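Local coordinates for protein STE5 (Saccharomyces cerevisiae, PDB 3FZE), which acts as a scaffold in yeast mating-pheromone signalling, its minimal scaffold domain co-catalysing phosphorylation of the MAP kinase Fus3 by Ste7, at residues S94-W97 with L98-T101; K125-L128 with F129-Y132; S168-T171 with F172-T176. All coordinates share one frame; numbering follows the deposited sequence.

Contact 1 of 3, residues S94-W97 with L98-T101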
loop_
_atom_site.group_PDB
_atom_site.type_symbol
_atom_site.label_atom_id
_atom_site.label_comp_id
_atom_site.label_asym_id
_atom_site.label_seq_id
_atom_site.Cartn_x
_atom_site.Cartn_y
_atom_site.Cartn_z
ATOM N N SER A 94 2.726 9.931 -8.418
ATOM C CA SER A 94 3.233 10.797 -7.360
ATOM C C SER A 94 2.131 10.928 -6.325
ATOM O O SER A 94 0.954 10.729 -6.638
ATOM C CB SER A 94 3.616 12.184 -7.888
ATOM O OG SER A 94 2.472 12.902 -8.329
ATOM N N PRO A 95 2.505 11.242 -5.079
ATOM C CA PRO A 95 1.459 11.425 -4.069
ATOM C C PRO A 95 0.481 12.538 -4.455
ATOM O O PRO A 95 -0.727 12.349 -4.306
ATOM C CB PRO A 95 2.251 11.792 -2.814
ATOM C CG PRO A 95 3.561 11.085 -3.000
ATOM C CD PRO A 95 3.852 11.180 -4.484
ATOM N N ILE A 96 0.981 13.669 -4.949
ATOM C CA ILE A 96 0.081 14.744 -5.354
ATOM C C ILE A 96 -0.835 14.309 -6.498
ATOM O O ILE A 96 -2.019 14.641 -6.505
ATOM C CB ILE A 96 0.824 16.053 -5.731
ATOM C CG1 ILE A 96 -0.190 17.168 -6.002
ATOM C CG2 ILE A 96 1.707 15.855 -6.946
ATOM C CD1 ILE A 96 -1.170 17.378 -4.874
ATOM N N TRP A 97 -0.300 13.558 -7.462
ATOM C CA TRP A 97 -1.149 13.022 -8.517
ATOM C C TRP A 97 -2.275 12.199 -7.890
ATOM O O TRP A 97 -3.440 12.338 -8.259
ATOM C CB TRP A 97 -0.372 12.147 -9.510
ATOM C CG TRP A 97 -1.303 11.468 -10.464
ATOM C CD1 TRP A 97 -1.785 11.969 -11.640
ATOM C CD2 TRP A 97 -1.911 10.179 -10.297
ATOM N NE1 TRP A 97 -2.647 11.068 -12.220
ATOM C CE2 TRP A 97 -2.741 9.963 -11.419
ATOM C CE3 TRP A 97 -1.832 9.189 -9.314
ATOM C CZ2 TRP A 97 -3.484 8.793 -11.584
ATOM C CZ3 TRP A 97 -2.573 8.022 -9.479
ATOM C CH2 TRP A 97 -3.394 7.843 -10.604
ATOM N N LEU A 98 -1.917 11.340 -6.942
ATOM C CA LEU A 98 -2.905 10.482 -6.298
ATOM C C LEU A 98 -3.953 11.300 -5.537
ATOM O O LEU A 98 -5.150 11.028 -5.646
ATOM C CB LEU A 98 -2.233 9.461 -5.377
ATOM C CG LEU A 98 -3.152 8.389 -4.779
ATOM C CD1 LEU A 98 -3.707 7.449 -5.867
ATOM C CD2 LEU A 98 -2.417 7.604 -3.688
ATOM N N LYS A 99 -3.513 12.296 -4.771
ATOM C CA LYS A 99 -4.461 13.125 -4.032
ATOM C C LYS A 99 -5.415 13.847 -4.976
ATOM O O LYS A 99 -6.625 13.864 -4.752
ATOM C CB LYS A 99 -3.741 14.124 -3.121
ATOM C CG LYS A 99 -4.678 15.028 -2.329
ATOM C CD LYS A 99 -4.929 16.355 -3.040
ATOM C CE LYS A 99 -5.891 17.235 -2.248
ATOM N NZ LYS A 99 -5.758 18.681 -2.620
ATOM N N ASN A 100 -4.872 14.440 -6.035
ATOM C CA ASN A 100 -5.703 15.142 -7.017
ATOM C C ASN A 100 -6.705 14.221 -7.724
ATOM O O ASN A 100 -7.827 14.630 -8.052
ATOM C CB ASN A 100 -4.827 15.868 -8.042
ATOM C CG ASN A 100 -4.178 17.119 -7.466
ATOM O OD1 ASN A 100 -4.684 17.708 -6.509
ATOM N ND2 ASN A 100 -3.050 17.520 -8.038
ATOM N N THR A 101 -6.298 12.976 -7.928
ATOM C CA THR A 101 -7.133 11.995 -8.605
ATOM C C THR A 101 -8.192 11.411 -7.673
ATOM O O THR A 101 -9.359 11.352 -8.039
ATOM C CB THR A 101 -6.292 10.850 -9.201
ATOM O OG1 THR A 101 -5.373 11.382 -10.164
ATOM C CG2 THR A 101 -7.198 9.839 -9.883
#
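Trp97 and Thr101, one helical turn apart, meet through a shared carbonyl oxygen and through the indole face. The polar contact centres on Trp97 O, which takes two bonds from the same threonine. Thr101 OG1 donates to Trp97 O at 2.9 Å, from well above the carbonyl plane. Thr101 N donates to the same oxygen from the opposite face of that plane. Thr101 OG1 stands beside its own backbone N (chi1 -61°), and this turns the hydroxyl back toward the preceding turn.

The ring contact uses the same hydroxyl. Trp97 CG lies anti to the backbone N (chi1 172°), which swings the indole out at a slant, with one face turned to Thr101. Thr101 OG1 sits over that face, 3.2 Å from Trp97 CE2. Thr101 CB also stands over the six-membered ring, a CH-pi contact of 4.3 Å to its centroid. Tyr68, on strand 65-68, meets the indole edge-to-face.

The apolar contact is Leu98 CD1 on Trp97 CZ3, at 3.8 Å. Elsewhere on the helix an aliphatic chain meets a side-chain amide in van der Waals contact, with Ile96 CG1 3.5 Å from Asn100 ND2.

Backbone bonds complete the turn. Leu98 N, Lys99 N and Asn100 N donate to Ser94 O, Pro95 O and Ile96 O. At the start, Ser94 OG accepts from Trp97 N at 3.0 Å with an N-H...O angle of 154°. This supplies an acceptor for an amide of the first turn. A serine N-cap followed by proline in the first turn is a classic helix start, here opening helix 95-102 of the vWA-like alpha/beta/alpha fold.

Contact 2 of 3, residues K125-L128 with F129-Y132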
loop_
_atom_site.group_PDB
_atom_site.type_symbol
_atom_site.label_atom_id
_atom_site.label_comp_id
_atom_site.label_asym_id
_atom_site.label_seq_id
_atom_site.Cartn_x
_atom_site.Cartn_y
_atom_site.Cartn_z
ATOM N N LYS A 125 12.283 6.055 -9.087
ATOM C CA LYS A 125 11.324 5.015 -9.451
ATOM C C LYS A 125 10.540 4.441 -8.275
ATOM O O LYS A 125 9.420 3.986 -8.456
ATOM C CB LYS A 125 12.011 3.880 -10.201
ATOM C CG LYS A 125 12.588 4.281 -11.538
ATOM C CD LYS A 125 13.148 3.076 -12.258
ATOM C CE LYS A 125 13.860 3.496 -13.536
ATOM N NZ LYS A 125 12.930 4.101 -14.532
ATOM N N SER A 126 11.134 4.444 -7.086
ATOM C CA SER A 126 10.487 3.842 -5.924
ATOM C C SER A 126 9.515 4.818 -5.262
ATOM O O SER A 126 9.873 5.965 -4.990
ATOM C CB SER A 126 11.548 3.374 -4.922
ATOM O OG SER A 126 10.980 3.128 -3.644
ATOM N N ILE A 127 8.289 4.368 -5.002
ATOM C CA ILE A 127 7.307 5.226 -4.341
ATOM C C ILE A 127 7.739 5.616 -2.918
ATOM O O ILE A 127 7.197 6.556 -2.323
ATOM C CB ILE A 127 5.893 4.576 -4.310
ATOM C CG1 ILE A 127 5.882 3.352 -3.389
ATOM C CG2 ILE A 127 5.443 4.204 -5.723
ATOM C CD1 ILE A 127 4.484 2.817 -3.084
ATOM N N LEU A 128 8.725 4.910 -2.377
ATOM C CA LEU A 128 9.131 5.137 -0.994
ATOM C C LEU A 128 9.972 6.414 -0.823
ATOM O O LEU A 128 10.157 6.890 0.299
ATOM C CB LEU A 128 9.867 3.910 -0.436
ATOM C CG LEU A 128 9.146 2.561 -0.545
ATOM C CD1 LEU A 128 10.025 1.421 -0.085
ATOM C CD2 LEU A 128 7.861 2.583 0.272
ATOM N N PHE A 129 10.455 6.976 -1.927
ATOM C CA PHE A 129 11.250 8.207 -1.879
ATOM C C PHE A 129 10.396 9.461 -2.053
ATOM O O PHE A 129 10.905 10.579 -1.989
ATOM C CB PHE A 129 12.323 8.211 -2.981
ATOM C CG PHE A 129 13.427 7.222 -2.762
ATOM C CD1 PHE A 129 14.660 7.636 -2.297
ATOM C CD2 PHE A 129 13.234 5.881 -3.026
ATOM C CE1 PHE A 129 15.680 6.727 -2.097
ATOM C CE2 PHE A 129 14.248 4.970 -2.824
ATOM C CZ PHE A 129 15.472 5.390 -2.359
ATOM N N GLN A 130 9.104 9.281 -2.296
ATOM C CA GLN A 130 8.288 10.392 -2.778
ATOM C C GLN A 130 7.715 11.190 -1.613
ATOM O O GLN A 130 7.750 10.733 -0.475
ATOM C CB GLN A 130 7.207 9.875 -3.735
ATOM C CG GLN A 130 7.806 9.254 -4.999
ATOM C CD GLN A 130 6.788 8.555 -5.885
ATOM O OE1 GLN A 130 5.578 8.702 -5.694
ATOM N NE2 GLN A 130 7.276 7.774 -6.859
ATOM N N ASP A 131 7.216 12.392 -1.888
ATOM C CA ASP A 131 6.738 13.249 -0.807
ATOM C C ASP A 131 5.224 13.161 -0.627
ATOM O O ASP A 131 4.447 13.570 -1.493
ATOM C CB ASP A 131 7.224 14.700 -0.960
ATOM C CG ASP A 131 6.488 15.464 -2.047
ATOM O OD1 ASP A 131 5.991 14.831 -3.003
ATOM O OD2 ASP A 131 6.415 16.708 -1.943
ATOM N N TYR A 132 4.826 12.604 0.507
ATOM C CA TYR A 132 3.419 12.391 0.816
ATOM C C TYR A 132 2.860 13.634 1.506
ATOM O O TYR A 132 1.754 13.641 2.047
ATOM C CB TYR A 132 3.250 11.089 1.592
ATOM C CG TYR A 132 3.571 9.900 0.693
ATOM C CD1 TYR A 132 4.889 9.529 0.446
ATOM C CD2 TYR A 132 2.566 9.193 0.044
ATOM C CE1 TYR A 132 5.195 8.462 -0.396
ATOM C CE2 TYR A 132 2.863 8.126 -0.797
ATOM C CZ TYR A 132 4.181 7.770 -1.015
ATOM O OH TYR A 132 4.484 6.711 -1.845
HETATM O O HOH W 1 10.387 8.119 -6.760
HETATM O O HOH W 2 9.846 9.637 1.021
#
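Ser126 O accepts from Phe129 N at 3.3 Å, closing a short 3-10 turn within the loop between strands 111-117 and 145-150 of the vWA-like sheet. Gln130 N makes a weak bond to Ile127 O. An ST turn starts the bend: Ser126 OG accepts from Leu128 N at 3.1 Å. One water links Ser126 O to the side chain of Gln130, donating to the carbonyl and accepting from NE2; a second donates to both Leu128 O and Gln130 O.

Among the side chains, Ser126 OG is anti to the backbone N (chi1 164°), which brings it in plane to the edge of the Phe129 ring. Ser126 CB lies 3.6 Å from Phe129 CD2 at that same edge. The Gln130 amide folds back over the Ile127 backbone, with Gln130 NE2 3.6 Å from Ile127 CA. Its NE2 also bonds to Asn63. Gln25 of strand 19-26 ties the loop to the sheet, bonding to Lys125 O and Ile127 N.

Tyr132 is buried between the loop and the sheet. Tyr132 OH lies 3.6 Å from Ile127 CB. The phenol oxygen Tyr132 OH donates to Ile127 O at 2.8 Å, approaching from above that carbonyl's plane, 44° out of it.

Contact 3 of 3, residues S168-T171 with F172-T176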
loop_
_atom_site.group_PDB
_atom_site.type_symbol
_atom_site.label_atom_id
_atom_site.label_comp_id
_atom_site.label_asym_id
_atom_site.label_seq_id
_atom_site.Cartn_x
_atom_site.Cartn_y
_atom_site.Cartn_z
ATOM N N SER A 168 10.246 -8.582 5.658
ATOM C CA SER A 168 10.750 -9.766 4.973
ATOM C C SER A 168 9.918 -10.180 3.760
ATOM O O SER A 168 10.460 -10.656 2.762
ATOM C CB SER A 168 10.846 -10.940 5.950
ATOM O OG SER A 168 9.564 -11.287 6.430
ATOM N N SER A 169 8.605 -10.014 3.849
ATOM C CA SER A 169 7.728 -10.464 2.777
ATOM C C SER A 169 6.441 -9.665 2.706
ATOM O O SER A 169 6.053 -8.991 3.672
ATOM C CB SER A 169 7.399 -11.954 2.937
ATOM O OG SER A 169 6.531 -12.188 4.044
ATOM N N TRP A 170 5.771 -9.761 1.561
ATOM C CA TRP A 170 4.423 -9.225 1.409
ATOM C C TRP A 170 3.470 -9.838 2.426
ATOM O O TRP A 170 2.597 -9.160 2.972
ATOM C CB TRP A 170 3.896 -9.489 -0.009
ATOM C CG TRP A 170 4.578 -8.658 -1.062
ATOM C CD1 TRP A 170 5.574 -9.065 -1.909
ATOM C CD2 TRP A 170 4.333 -7.279 -1.368
ATOM N NE1 TRP A 170 5.955 -8.031 -2.723
ATOM C CE2 TRP A 170 5.215 -6.922 -2.413
ATOM C CE3 TRP A 170 3.451 -6.310 -0.867
ATOM C CZ2 TRP A 170 5.239 -5.641 -2.967
ATOM C CZ3 TRP A 170 3.482 -5.036 -1.420
ATOM C CH2 TRP A 170 4.369 -4.716 -2.456
ATOM N N THR A 171 3.631 -11.130 2.673
ATOM C CA THR A 171 2.742 -11.837 3.581
ATOM C C THR A 171 2.841 -11.261 4.989
ATOM O O THR A 171 1.823 -10.983 5.627
ATOM C CB THR A 171 3.040 -13.346 3.580
ATOM O OG1 THR A 171 2.670 -13.900 2.310
ATOM C CG2 THR A 171 2.257 -14.055 4.684
ATOM N N PHE A 172 4.066 -11.057 5.466
ATOM C CA PHE A 172 4.241 -10.543 6.822
ATOM C C PHE A 172 3.661 -9.144 6.974
ATOM O O PHE A 172 2.937 -8.869 7.929
ATOM C CB PHE A 172 5.713 -10.542 7.253
ATOM C CG PHE A 172 5.920 -9.962 8.619
ATOM C CD1 PHE A 172 5.780 -10.751 9.744
ATOM C CD2 PHE A 172 6.204 -8.615 8.778
ATOM C CE1 PHE A 172 5.943 -10.215 11.008
ATOM C CE2 PHE A 172 6.366 -8.073 10.038
ATOM C CZ PHE A 172 6.233 -8.875 11.151
ATOM N N VAL A 173 3.974 -8.265 6.026
ATOM C CA VAL A 173 3.475 -6.896 6.066
ATOM C C VAL A 173 1.955 -6.852 6.052
ATOM O O VAL A 173 1.325 -6.194 6.890
ATOM C CB VAL A 173 3.993 -6.075 4.869
ATOM C CG1 VAL A 173 3.291 -4.722 4.805
ATOM C CG2 VAL A 173 5.494 -5.888 4.972
ATOM N N LEU A 174 1.360 -7.572 5.108
ATOM C CA LEU A 174 -0.085 -7.510 4.915
ATOM C C LEU A 174 -0.881 -8.266 5.990
ATOM O O LEU A 174 -1.947 -7.816 6.403
ATOM C CB LEU A 174 -0.457 -7.965 3.500
ATOM C CG LEU A 174 0.085 -7.027 2.419
ATOM C CD1 LEU A 174 -0.155 -7.603 1.028
ATOM C CD2 LEU A 174 -0.545 -5.648 2.564
ATOM N N GLU A 175 -0.360 -9.403 6.447
ATOM C CA GLU A 175 -0.982 -10.116 7.561
ATOM C C GLU A 175 -0.921 -9.247 8.814
ATOM O O GLU A 175 -1.894 -9.163 9.566
ATOM C CB GLU A 175 -0.329 -11.488 7.811
ATOM C CG GLU A 175 -0.754 -12.546 6.793
ATOM C CD GLU A 175 -0.308 -13.953 7.164
ATOM O OE1 GLU A 175 0.544 -14.095 8.054
ATOM O OE2 GLU A 175 -0.813 -14.917 6.549
ATOM N N THR A 176 0.211 -8.586 9.029
ATOM C CA THR A 176 0.352 -7.715 10.191
ATOM C C THR A 176 -0.635 -6.558 10.115
ATOM O O THR A 176 -1.286 -6.206 11.106
ATOM C CB THR A 176 1.782 -7.165 10.342
ATOM O OG1 THR A 176 2.684 -8.254 10.545
ATOM C CG2 THR A 176 1.857 -6.229 11.556
#
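The N-terminus of helix 170-180 is capped by Ser169, whose OG accepts from Phe172 N at 3.1 Å. The N-H...O angle is 163°, close to straight. Ser169 OG is held between its own backbone N and carbonyl carbon (chi1 71°), where it faces the amides of the first turn. Ser169 OG also lies 3.7 Å from Phe172 CB. The next bonds are regular helical ones: Val173 N to Ser169 O, Leu174 N to Trp170 O and Glu175 N to Thr171 O.

This helix belongs to the alpha/beta/alpha layering of the vWA-like fold. Trp170 and Val173 touch strand 145-150, Leu174 packs on helix 35-50, and Phe172 packs on helix 2-14.

Thr171 and Glu175 lie side by side and point the same way. The methyl Thr171 CG2 rests against the carboxylate carbon Glu175 CD at 3.6 Å. Glu175 CG comes within 3.2 Å of Thr171 O. The Glu175 side chain also touches Phe185. An alanine in place of Glu175 is likely to leave the Thr171 methyl without its carboxylate neighbour and to lose the touch on Phe185.

Thr176 OG1 donates to Phe172 O at 2.7 Å. Thr176 N bonds to that oxygen from the other face of its plane. The same hydroxyl oxygen, Thr176 OG1, stands 3.6 Å above the plane of the Phe172 ring, over its centre.

How the contacts relate
Contacts 1 and 2 touch, with centres about 12 Å apart. Pro95, in the first turn of helix 95-102, sits against the loop of contact 2. Pro95 CD lies 3.3 Å from Gln130 OE1, and Pro95 CG lies 3.7 Å from Tyr132 CD2. The capped helix start and the 3-10 loop thus form one packed region. Contact 3 stands apart. Its centre is about 20 Å from that of contact 2 and about 26 Å from that of contact 1. Its nearest atoms are about 8 Å and 14 Å from theirs. Contacts 1 and 3 lie on opposite sides of the chain's centre. Each starts a helix with a serine N-cap.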